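Local coordinates for protein phosphoacetylglucosamine mutase (Aspergillus lentulus, PDB 5O9X) that interconverts the 6- and 1-phosphates of N-acetylglucosamine as a phosphoacetylglucosamine mutase, and binds glucose 1,6-bisphosphate, at residues P4-A9 / A151-F156; L49-S54 / N124-V129; V42-G47 / S146-A151. The protein carries 1 engineered substitution. All blocks are in the same frame, centred on the assembly; numbering follows the deposited sequence.

Contact 1: P4-A9 / A151-F156; sequences PAVRKA and ATEAEF
Val6 and Ala9, one helical turn apart, meet the last turn of another helix and the residues that end it: Val6 touches Glu153, and Ala9 touches Ala151. The two alanines meet methyl to methyl, with Ala9 CB 4.0 Å from Ala151 CB. The Ala151 methyl also lies 3.7 Å from Ala9 O, and their CA atoms are 5.0 Å apart, a close approach that two short side chains permit. At Val6 the CG2 branch does the touching. It sits 3.5 Å from Glu153 OE2 and 3.7 Å from Glu153 CD, so the glutamate presents its carboxylate end to a methyl group and the two side chains cross obliquely. The other branch, Val6 CG1, comes only to 4.4 Å from Thr152 CA. No hydrogen bond joins the segments; the contact is made by van der Waals touch and buries 210 Å² in all.

Two features position these groups. Glu153 has a positive phi of 67° and ends the preceding helix in a Schellman motif, with two bonds back into its last turn. Its side chain starts with CG anti to the carbonyl carbon (chi1 -60°) and runs extended beyond CG to Val6. On the other segment, Val6 and Ala9 are three residues apart in the helix, a spacing that places them on the same side.

Around this patch, Arg7 forms a salt bridge with Asp112, tying helix 4-14 to helix 107-118. Thr152 OG1 is hydrogen-bonded to Thr51 of helix 40-56, whose Tyr44 also touches Ala151. Helix 4-14 packs at the C-terminal end of helix 138-151, just before the chain enters edge strand 155-161.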
ATOM      1  N   PRO A   4      11.502  34.557  15.486  1.00 69.72           N
ATOM      2  CA  PRO A   4      10.422  35.512  15.158  1.00 64.23           C
ATOM      3  C   PRO A   4      10.157  35.697  13.657  1.00 55.84           C
ATOM      4  O   PRO A   4       9.009  35.955  13.281  1.00 58.08           O
ATOM      5  CB  PRO A   4      10.909  36.842  15.789  1.00 66.11           C
ATOM      6  CG  PRO A   4      12.392  36.687  15.920  1.00 65.25           C
ATOM      7  CD  PRO A   4      12.573  35.226  16.271  1.00 71.83           C
ATOM      8  N   ALA A   5      11.187  35.595  12.815  1.00 56.70           N
ATOM      9  CA  ALA A   5      10.993  35.725  11.362  1.00 55.44           C
ATOM     10  C   ALA A   5      10.238  34.517  10.791  1.00 59.40           C
ATOM     11  O   ALA A   5       9.405  34.699   9.903  1.00 52.79           O
ATOM     12  CB  ALA A   5      12.306  35.938  10.623  1.00 62.59           C
ATOM     13  N   VAL A   6      10.525  33.317  11.333  1.00 53.25           N
ATOM     14  CA  VAL A   6       9.835  32.061  10.973  1.00 53.66           C
ATOM     15  C   VAL A   6       8.354  32.152  11.353  1.00 54.27           C
ATOM     16  O   VAL A   6       7.495  31.988  10.492  1.00 51.80           O
ATOM     17  CB  VAL A   6      10.551  30.806  11.570  1.00 50.68           C
ATOM     18  CG1 VAL A   6       9.652  29.579  11.637  1.00 49.96           C
ATOM     19  CG2 VAL A   6      11.801  30.471  10.769  1.00 49.48           C
ATOM     20  N   ARG A   7       8.073  32.470  12.624  1.00 51.56           N
ATOM     21  CA  ARG A   7       6.717  32.546  13.166  1.00 49.12           C
ATOM     22  C   ARG A   7       5.883  33.577  12.377  1.00 48.37           C
ATOM     23  O   ARG A   7       4.670  33.415  12.219  1.00 54.21           O
ATOM     24  CB  ARG A   7       6.800  32.794  14.688  1.00 57.85           C
ATOM     25  CG  ARG A   7       5.597  33.418  15.400  1.00 73.71           C
ATOM     26  CD  ARG A   7       5.903  33.785  16.864  1.00 80.69           C
ATOM     27  NE  ARG A   7       6.527  32.655  17.573  1.00 84.99           N
ATOM     28  CZ  ARG A   7       7.816  32.573  17.933  1.00 78.67           C
ATOM     29  NH1 ARG A   7       8.662  33.580  17.699  1.00 83.14           N
ATOM     30  NH2 ARG A   7       8.263  31.470  18.526  1.00 56.32           N
ATOM     31  N   LYS A   8       6.561  34.583  11.826  1.00 46.67           N
ATOM     32  CA  LYS A   8       5.951  35.606  10.977  1.00 48.08           C
ATOM     33  C   LYS A   8       5.677  35.074   9.554  1.00 45.38           C
ATOM     34  O   LYS A   8       4.577  35.243   9.040  1.00 45.64           O
ATOM     35  CB  LYS A   8       6.831  36.879  10.916  1.00 49.86           C
ATOM     36  CG  LYS A   8       6.328  38.000  10.002  1.00 53.53           C
ATOM     37  CD  LYS A   8       5.157  38.777  10.614  1.00 61.93           C
ATOM     38  CE  LYS A   8       5.089  40.210  10.109  1.00 60.26           C
ATOM     39  NZ  LYS A   8       5.230  40.305   8.630  1.00 61.36           N
ATOM     40  N   ALA A   9       6.684  34.458   8.930  1.00 43.04           N
ATOM     41  CA  ALA A   9       6.502  33.869   7.609  1.00 44.50           C
ATOM     42  C   ALA A   9       5.388  32.791   7.646  1.00 40.02           C
ATOM     43  O   ALA A   9       4.606  32.736   6.701  1.00 41.43           O
ATOM     44  CB  ALA A   9       7.814  33.333   7.044  1.00 44.65           C
ATOM     45  N   ALA A 151       8.371  28.913   4.229  1.00 33.51           N
ATOM     46  CA  ALA A 151       8.107  29.679   5.448  1.00 37.02           C
ATOM     47  C   ALA A 151       8.927  29.144   6.623  1.00 38.82           C
ATOM     48  O   ALA A 151       9.531  29.910   7.362  1.00 39.73           O
ATOM     49  CB  ALA A 151       6.618  29.734   5.757  1.00 27.63           C
ATOM     50  N   THR A 152       9.018  27.829   6.750  1.00 35.15           N
ATOM     51  CA  THR A 152       9.671  27.252   7.883  1.00 33.43           C
ATOM     52  C   THR A 152      11.137  27.102   7.557  1.00 31.29           C
ATOM     53  O   THR A 152      11.869  26.634   8.395  1.00 35.39           O
ATOM     54  CB  THR A 152       9.091  25.847   8.254  1.00 35.61           C
ATOM     55  OG1 THR A 152       9.229  24.962   7.133  1.00 31.03           O
ATOM     56  CG2 THR A 152       7.653  25.927   8.614  1.00 32.28           C
ATOM     57  N   GLU A 153      11.559  27.499   6.357  1.00 32.61           N
ATOM     58  CA  GLU A 153      12.985  27.478   5.936  1.00 37.44           C
ATOM     59  C   GLU A 153      13.553  26.044   5.808  1.00 36.96           C
ATOM     60  O   GLU A 153      14.758  25.789   6.005  1.00 32.85           O
ATOM     61  CB  GLU A 153      13.883  28.360   6.867  1.00 38.08           C
ATOM     62  CG  GLU A 153      13.476  29.825   6.899  1.00 41.56           C
ATOM     63  CD  GLU A 153      14.207  30.645   7.981  1.00 48.61           C
ATOM     64  OE1 GLU A 153      15.141  30.136   8.634  1.00 47.10           O
ATOM     65  OE2 GLU A 153      13.800  31.804   8.224  1.00 46.20           O
ATOM     66  N   ALA A 154      12.688  25.086   5.486  1.00 31.15           N
ATOM     67  CA  ALA A 154      13.195  23.755   5.234  1.00 27.83           C
ATOM     68  C   ALA A 154      13.964  23.828   3.885  1.00 25.82           C
ATOM     69  O   ALA A 154      13.612  24.644   3.008  1.00 31.45           O
ATOM     70  CB  ALA A 154      12.007  22.751   5.144  1.00 23.70           C
ATOM     71  N   GLU A 155      15.000  22.996   3.729  1.00 27.18           N
ATOM     72  CA  GLU A 155      15.546  22.608   2.431  1.00 26.74           C
ATOM     73  C   GLU A 155      14.538  21.611   1.820  1.00 29.13           C
ATOM     74  O   GLU A 155      14.085  20.680   2.536  1.00 30.78           O
ATOM     75  CB  GLU A 155      16.840  21.845   2.651  1.00 29.88           C
ATOM     76  CG  GLU A 155      17.633  21.458   1.424  1.00 34.35           C
ATOM     77  CD  GLU A 155      18.949  20.777   1.810  1.00 39.35           C
ATOM     78  OE1 GLU A 155      19.384  20.834   2.998  1.00 38.28           O
ATOM     79  OE2 GLU A 155      19.570  20.180   0.905  1.00 43.84           O
ATOM     80  N   PHE A 156      14.224  21.754   0.527  1.00 27.76           N
ATOM     81  CA  PHE A 156      13.201  20.833  -0.099  1.00 29.23           C
ATOM     82  C   PHE A 156      13.478  20.560  -1.555  1.00 30.62           C
ATOM     83  O   PHE A 156      14.123  21.379  -2.217  1.00 28.05           O
ATOM     84  CB  PHE A 156      11.725  21.265   0.120  1.00 27.06           C
ATOM     85  CG  PHE A 156      11.369  22.604  -0.429  1.00 29.11           C
ATOM     86  CD1 PHE A 156      10.826  22.750  -1.737  1.00 29.99           C
ATOM     87  CD2 PHE A 156      11.509  23.741   0.376  1.00 32.06           C
ATOM     88  CE1 PHE A 156      10.440  23.993  -2.212  1.00 30.13           C
ATOM     89  CE2 PHE A 156      11.097  25.002  -0.099  1.00 32.50           C
ATOM     90  CZ  PHE A 156      10.590  25.118  -1.408  1.00 34.20           C
TER

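Contact 2: L49-S54 / N124-V129; sequences LATLRS and NPARVV
Ala50 and Ser54 approach Val128 and Ala126 where helix 49-54 passes strand 127-129 at 127° between N-to-C directions, with the short axes 7.9 Å apart at their closest. The spacing narrows along the helix, from 6.7 Å between the CA atoms of Ala50 and Val128 to 5.0 Å between those of Ser54 and Ala126.

At the wider end the Ala50 methyl faces both branches of Val128, with Ala50 CB 3.8 Å from Val128 CG2 and slightly farther from CG1. Next comes a methyl pair: Thr51 CG2, anti to the backbone N, lies 3.5 Å from Ala126 CB. That rotation sets Thr51 OG1 beside the backbone N, and the hydroxyl, besides its bond to Thr152, is hydrogen-bonded to Gly47 O.

Ser54 makes the polar link. Its OG is anti to the backbone N (chi1 -179°) and accepts a hydrogen bond from Arg127 N at 2.9 Å, nearly straight at 173°. Ser54 OG is also hydrogen-bonded to Gln60 O. The Arg127 side chain starts away from the helix; its guanidinium has Pro125 CB above one face, toward its rim, and reaches Glu155 in a salt bridge and Gly59 O in a hydrogen bond.

In this alpha/beta/alpha domain the contact seats helix 40-56 on the central sheet, where strand 127-132 lies between strands 61-66 and 155-161. Chemically, methyl groups of Ala50, Thr51, Ala126 and Val128 make the apolar part, while Ser54 buries the largest area; its hydroxyl, engaged by both a strand N-H and the carbonyl of Gln60, gives the helix a directional anchor at the Arg127 backbone.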
ATOM      1  N   LEU A  49       4.288  20.180   9.761  1.00 26.17           N
ATOM      2  CA  LEU A  49       4.603  18.916  10.424  1.00 25.24           C
ATOM      3  C   LEU A  49       5.870  18.224   9.884  1.00 26.25           C
ATOM      4  O   LEU A  49       6.689  17.763  10.677  1.00 26.39           O
ATOM      5  CB  LEU A  49       3.424  17.969  10.356  1.00 28.62           C
ATOM      6  CG  LEU A  49       3.703  16.799  11.316  1.00 33.58           C
ATOM      7  CD1 LEU A  49       3.555  17.192  12.782  1.00 33.00           C
ATOM      8  CD2 LEU A  49       2.806  15.656  11.008  1.00 40.59           C
ATOM      9  N   ALA A  50       6.010  18.161   8.548  1.00 23.56           N
ATOM     10  CA  ALA A  50       7.178  17.564   7.924  1.00 23.68           C
ATOM     11  C   ALA A  50       8.446  18.281   8.410  1.00 22.02           C
ATOM     12  O   ALA A  50       9.460  17.626   8.610  1.00 22.52           O
ATOM     13  CB  ALA A  50       7.102  17.619   6.361  1.00 22.24           C
ATOM     14  N   THR A  51       8.390  19.593   8.526  1.00 24.85           N
ATOM     15  CA  THR A  51       9.572  20.388   9.005  1.00 26.42           C
ATOM     16  C   THR A  51       9.933  19.935  10.465  1.00 27.84           C
ATOM     17  O   THR A  51      11.080  19.588  10.758  1.00 25.70           O
ATOM     18  CB  THR A  51       9.296  21.908   9.014  1.00 28.22           C
ATOM     19  OG1 THR A  51       9.065  22.394   7.690  1.00 27.22           O
ATOM     20  CG2 THR A  51      10.526  22.696   9.581  1.00 25.74           C
ATOM     21  N   LEU A  52       8.918  19.876  11.331  1.00 25.43           N
ATOM     22  CA  LEU A  52       9.122  19.444  12.707  1.00 28.80           C
ATOM     23  C   LEU A  52       9.644  18.031  12.794  1.00 29.46           C
ATOM     24  O   LEU A  52      10.497  17.735  13.669  1.00 28.89           O
ATOM     25  CB  LEU A  52       7.833  19.578  13.538  1.00 27.60           C
ATOM     26  CG  LEU A  52       7.357  21.036  13.757  1.00 30.52           C
ATOM     27  CD1 LEU A  52       6.150  21.036  14.676  1.00 30.90           C
ATOM     28  CD2 LEU A  52       8.440  21.964  14.347  1.00 33.63           C
ATOM     29  N   ARG A  53       9.161  17.148  11.909  1.00 23.95           N
ATOM     30  CA  ARG A  53       9.567  15.754  11.968  1.00 23.40           C
ATOM     31  C   ARG A  53      11.006  15.645  11.613  1.00 23.96           C
ATOM     32  O   ARG A  53      11.772  14.928  12.283  1.00 25.42           O
ATOM     33  CB  ARG A  53       8.707  14.810  11.032  1.00 21.70           C
ATOM     34  CG  ARG A  53       9.084  13.329  11.105  1.00 25.70           C
ATOM     35  CD  ARG A  53       8.821  12.782  12.493  1.00 25.09           C
ATOM     36  NE  ARG A  53       8.981  11.347  12.564  1.00 24.81           N
ATOM     37  CZ  ARG A  53       9.229  10.669  13.662  1.00 27.19           C
ATOM     38  NH1 ARG A  53       9.457  11.320  14.827  1.00 28.54           N
ATOM     39  NH2 ARG A  53       9.272   9.355  13.583  1.00 29.03           N
ATOM     40  N   SER A  54      11.384  16.341  10.549  1.00 23.39           N
ATOM     41  CA  SER A  54      12.751  16.246  10.065  1.00 25.24           C
ATOM     42  C   SER A  54      13.704  16.778  11.144  1.00 29.73           C
ATOM     43  O   SER A  54      14.718  16.119  11.445  1.00 28.69           O
ATOM     44  CB  SER A  54      12.910  17.097   8.813  1.00 22.46           C
ATOM     45  OG  SER A  54      14.229  16.987   8.349  1.00 27.52           O
ATOM     46  N   ASN A 124      18.234  22.582  14.311  1.00 41.30           N
ATOM     47  CA  ASN A 124      18.466  21.452  13.385  1.00 40.13           C
ATOM     48  C   ASN A 124      17.981  21.849  11.941  1.00 34.54           C
ATOM     49  O   ASN A 124      17.064  22.657  11.770  1.00 32.71           O
ATOM     50  CB  ASN A 124      17.813  20.134  13.900  1.00 41.49           C
ATOM     51  CG  ASN A 124      18.529  19.543  15.117  1.00 44.57           C
ATOM     52  OD1 ASN A 124      19.639  19.949  15.460  1.00 50.85           O
ATOM     53  ND2 ASN A 124      17.899  18.571  15.765  1.00 40.30           N
ATOM     54  N   PRO A 125      18.685  21.389  10.901  1.00 32.99           N
ATOM     55  CA  PRO A 125      18.080  21.619   9.591  1.00 33.17           C
ATOM     56  C   PRO A 125      16.768  20.800   9.419  1.00 29.61           C
ATOM     57  O   PRO A 125      16.523  19.843  10.145  1.00 27.26           O
ATOM     58  CB  PRO A 125      19.180  21.189   8.619  1.00 35.65           C
ATOM     59  CG  PRO A 125      20.003  20.188   9.367  1.00 35.08           C
ATOM     60  CD  PRO A 125      19.993  20.723  10.800  1.00 35.66           C
ATOM     61  N   ALA A 126      15.901  21.242   8.523  1.00 30.45           N
ATOM     62  CA  ALA A 126      14.763  20.404   8.103  1.00 32.50           C
ATOM     63  C   ALA A 126      14.961  20.137   6.622  1.00 30.59           C
ATOM     64  O   ALA A 126      15.250  21.096   5.857  1.00 29.78           O
ATOM     65  CB  ALA A 126      13.469  21.168   8.336  1.00 28.20           C
ATOM     66  N   ARG A 127      14.798  18.853   6.230  1.00 29.33           N
ATOM     67  CA  ARG A 127      14.972  18.445   4.839  1.00 28.65           C
ATOM     68  C   ARG A 127      13.725  17.598   4.411  1.00 26.68           C
ATOM     69  O   ARG A 127      13.412  16.605   5.053  1.00 25.82           O
ATOM     70  CB  ARG A 127      16.297  17.656   4.688  1.00 28.97           C
ATOM     71  CG  ARG A 127      17.556  18.526   4.921  1.00 30.35           C
ATOM     72  CD  ARG A 127      18.806  17.705   4.657  1.00 33.29           C
ATOM     73  NE  ARG A 127      20.027  18.440   5.004  1.00 40.66           N
ATOM     74  CZ  ARG A 127      20.652  18.359   6.190  1.00 40.33           C
ATOM     75  NH1 ARG A 127      20.213  17.557   7.165  1.00 30.99           N
ATOM     76  NH2 ARG A 127      21.755  19.071   6.379  1.00 37.49           N
ATOM     77  N   VAL A 128      12.988  18.085   3.414  1.00 28.34           N
ATOM     78  CA  VAL A 128      11.732  17.450   2.967  1.00 25.52           C
ATOM     79  C   VAL A 128      11.812  17.197   1.447  1.00 23.81           C
ATOM     80  O   VAL A 128      12.229  18.034   0.704  1.00 24.29           O
ATOM     81  CB  VAL A 128      10.514  18.280   3.425  1.00 24.88           C
ATOM     82  CG1 VAL A 128       9.158  17.735   2.895  1.00 23.58           C
ATOM     83  CG2 VAL A 128      10.500  18.374   4.953  1.00 23.17           C
ATOM     84  N   VAL A 129      11.434  16.004   1.005  1.00 23.48           N
ATOM     85  CA  VAL A 129      11.389  15.685  -0.462  1.00 20.91           C
ATOM     86  C   VAL A 129       9.908  15.272  -0.763  1.00 21.90           C
ATOM     87  O   VAL A 129       9.272  14.566   0.042  1.00 20.26           O
ATOM     88  CB  VAL A 129      12.480  14.596  -0.821  1.00 21.96           C
ATOM     89  CG1 VAL A 129      12.352  13.337   0.042  1.00 19.25           C
ATOM     90  CG2 VAL A 129      12.399  14.154  -2.304  1.00 21.86           C
TER

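Contact 3: V42-G47 / S146-A151; sequences VVYAVG and SAALTA
Tyr44 and Gly47 receive Ala148 between them where helices 42-47 and 146-151 run in roughly the same direction, their short axes crossing at -33° and 7.9 Å apart. This is the tight part. Ala148 CB lies 3.4 Å from Tyr44 O and 3.7 Å from Gly47 CA, and the CA atoms of Gly47 and Ala148 are 5.1 Å apart. Gly47 has no side chain, and the Ala148 methyl comes directly against its CA.

The same methyl sits over one face of the Tyr44 ring in a CH-pi contact, 4.1 Å from the centroid and 27° off the ring normal. Tyr44 CG is anti to the backbone N (chi1 -172°), and the ring beyond it reaches across to the facing helix, where Tyr44 CE1 lies 3.6 Å from Ala148 CA. Leu149 adds its CD2, 3.7 Å from Gly47 O.

Contact is looser at the margins. Tyr44 OH is 4.1 Å from Ala151 CB, and its polar partner is Ile10 O. Ala147 is partly exposed and gives up little area to this pairing.

Both helices lie in domain I. Val43 and Val46 of helix 40-56 rest on strand 75-81, Leu149 of helix 138-151 packs on Phe156 of strand 155-161, and Tyr44 reaches Ala13 and Ala14 of helix 4-14.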
ATOM      1  N   VAL A  42      -4.874  21.981   4.838  1.00 23.04           N
ATOM      2  CA  VAL A  42      -4.404  20.673   5.284  1.00 23.79           C
ATOM      3  C   VAL A  42      -2.953  20.447   4.844  1.00 21.43           C
ATOM      4  O   VAL A  42      -2.092  20.082   5.647  1.00 22.86           O
ATOM      5  CB  VAL A  42      -5.301  19.515   4.746  1.00 24.22           C
ATOM      6  CG1 VAL A  42      -4.742  18.177   5.165  1.00 25.72           C
ATOM      7  CG2 VAL A  42      -6.678  19.585   5.358  1.00 24.29           C
ATOM      8  N   VAL A  43      -2.714  20.618   3.556  1.00 20.87           N
ATOM      9  CA  VAL A  43      -1.410  20.433   2.970  1.00 20.69           C
ATOM     10  C   VAL A  43      -0.412  21.437   3.609  1.00 23.81           C
ATOM     11  O   VAL A  43       0.771  21.105   3.851  1.00 23.55           O
ATOM     12  CB  VAL A  43      -1.524  20.569   1.408  1.00 17.74           C
ATOM     13  CG1 VAL A  43      -0.153  20.599   0.756  1.00 19.34           C
ATOM     14  CG2 VAL A  43      -2.388  19.388   0.853  1.00 17.70           C
ATOM     15  N   TYR A  44      -0.886  22.671   3.789  1.00 21.93           N
ATOM     16  CA  TYR A  44      -0.041  23.697   4.432  1.00 24.53           C
ATOM     17  C   TYR A  44       0.363  23.190   5.822  1.00 22.44           C
ATOM     18  O   TYR A  44       1.528  23.232   6.165  1.00 23.97           O
ATOM     19  CB  TYR A  44      -0.822  25.022   4.550  1.00 26.87           C
ATOM     20  CG  TYR A  44       0.044  26.142   5.020  1.00 28.16           C
ATOM     21  CD1 TYR A  44       0.940  26.750   4.150  1.00 26.40           C
ATOM     22  CD2 TYR A  44       0.052  26.502   6.371  1.00 30.91           C
ATOM     23  CE1 TYR A  44       1.795  27.755   4.594  1.00 34.13           C
ATOM     24  CE2 TYR A  44       0.896  27.527   6.830  1.00 30.20           C
ATOM     25  CZ  TYR A  44       1.741  28.148   5.939  1.00 33.95           C
ATOM     26  OH  TYR A  44       2.597  29.136   6.395  1.00 37.62           O
ATOM     27  N   ALA A  45      -0.592  22.677   6.591  1.00 21.38           N
ATOM     28  CA  ALA A  45      -0.328  22.073   7.911  1.00 23.74           C
ATOM     29  C   ALA A  45       0.691  20.925   7.850  1.00 26.49           C
ATOM     30  O   ALA A  45       1.642  20.800   8.687  1.00 23.54           O
ATOM     31  CB  ALA A  45      -1.630  21.557   8.509  1.00 20.27           C
ATOM     32  N   VAL A  46       0.501  20.070   6.843  1.00 23.48           N
ATOM     33  CA  VAL A  46       1.452  18.972   6.642  1.00 22.64           C
ATOM     34  C   VAL A  46       2.905  19.451   6.364  1.00 23.29           C
ATOM     35  O   VAL A  46       3.858  18.797   6.808  1.00 22.98           O
ATOM     36  CB  VAL A  46       0.937  17.978   5.548  1.00 23.50           C
ATOM     37  CG1 VAL A  46       2.007  16.945   5.230  1.00 25.41           C
ATOM     38  CG2 VAL A  46      -0.308  17.240   6.064  1.00 24.36           C
ATOM     39  N   GLY A  47       3.052  20.577   5.646  1.00 25.07           N
ATOM     40  CA  GLY A  47       4.401  21.133   5.382  1.00 22.81           C
ATOM     41  C   GLY A  47       5.048  21.524   6.742  1.00 25.61           C
ATOM     42  O   GLY A  47       6.206  21.245   7.015  1.00 26.66           O
ATOM     43  N   SER A 146       5.103  23.827  -0.852  1.00 24.34           N
ATOM     44  CA  SER A 146       6.294  24.672  -1.082  1.00 25.18           C
ATOM     45  C   SER A 146       6.251  25.958  -0.254  1.00 26.95           C
ATOM     46  O   SER A 146       7.271  26.337   0.301  1.00 24.47           O
ATOM     47  CB  SER A 146       6.351  25.033  -2.573  1.00 28.18           C
ATOM     48  OG  SER A 146       6.592  23.830  -3.314  1.00 29.78           O
ATOM     49  N   ALA A 147       5.106  26.628  -0.252  1.00 26.52           N
ATOM     50  CA  ALA A 147       4.846  27.799   0.595  1.00 30.09           C
ATOM     51  C   ALA A 147       5.072  27.544   2.088  1.00 32.06           C
ATOM     52  O   ALA A 147       5.767  28.367   2.707  1.00 30.87           O
ATOM     53  CB  ALA A 147       3.477  28.465   0.295  1.00 26.10           C
ATOM     54  N   ALA A 148       4.550  26.428   2.649  1.00 28.43           N
ATOM     55  CA  ALA A 148       4.860  26.007   4.029  1.00 27.96           C
ATOM     56  C   ALA A 148       6.344  25.786   4.277  1.00 29.25           C
ATOM     57  O   ALA A 148       6.874  26.335   5.214  1.00 30.90           O
ATOM     58  CB  ALA A 148       4.061  24.740   4.469  1.00 23.66           C
ATOM     59  N   LEU A 149       7.011  25.003   3.423  1.00 26.28           N
ATOM     60  CA  LEU A 149       8.405  24.672   3.590  1.00 28.28           C
ATOM     61  C   LEU A 149       9.339  25.890   3.438  1.00 30.31           C
ATOM     62  O   LEU A 149      10.376  25.980   4.113  1.00 35.90           O
ATOM     63  CB  LEU A 149       8.851  23.531   2.625  1.00 26.12           C
ATOM     64  CG  LEU A 149       8.096  22.185   2.936  1.00 26.71           C
ATOM     65  CD1 LEU A 149       8.224  21.254   1.751  1.00 23.81           C
ATOM     66  CD2 LEU A 149       8.595  21.532   4.238  1.00 23.83           C
ATOM     67  N   THR A 150       8.939  26.819   2.595  1.00 31.49           N
ATOM     68  CA  THR A 150       9.735  28.018   2.409  1.00 34.52           C
ATOM     69  C   THR A 150       9.589  28.862   3.686  1.00 36.38           C
ATOM     70  O   THR A 150      10.578  29.402   4.187  1.00 34.66           O
ATOM     71  CB  THR A 150       9.290  28.826   1.197  1.00 37.12           C
ATOM     72  OG1 THR A 150       7.902  29.113   1.341  1.00 58.41           O
ATOM     73  CG2 THR A 150       9.451  28.067  -0.032  1.00 29.19           C
ATOM     74  N   ALA A 151       8.371  28.913   4.229  1.00 33.51           N
ATOM     75  CA  ALA A 151       8.107  29.679   5.448  1.00 37.02           C
ATOM     76  C   ALA A 151       8.927  29.144   6.623  1.00 38.82           C
ATOM     77  O   ALA A 151       9.531  29.910   7.362  1.00 39.73           O
ATOM     78  CB  ALA A 151       6.618  29.734   5.757  1.00 27.63           C
TER

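Overall arrangement
From the N terminus, helix 4-14 comes first, and contact 1 (4-9 with 151-156) closes the widest loop, bringing it to the end of helix 138-151. Contact 3 (42-47 with 146-151) nests inside that loop, and contact 2 (49-54 with 124-129) nests inside both, so none cross. Contacts 3 and 2 use successive parts of helix 40-56: contact 3 against helix 138-151, contact 2, farther along, against strand 127-132, which that helix follows in the chain. Contacts 1 and 3 share Ala151. Centres lie about 10 to 11 Å apart, and adjacent strands 127-132 and 155-161 join contacts 1 and 2 within one sheet.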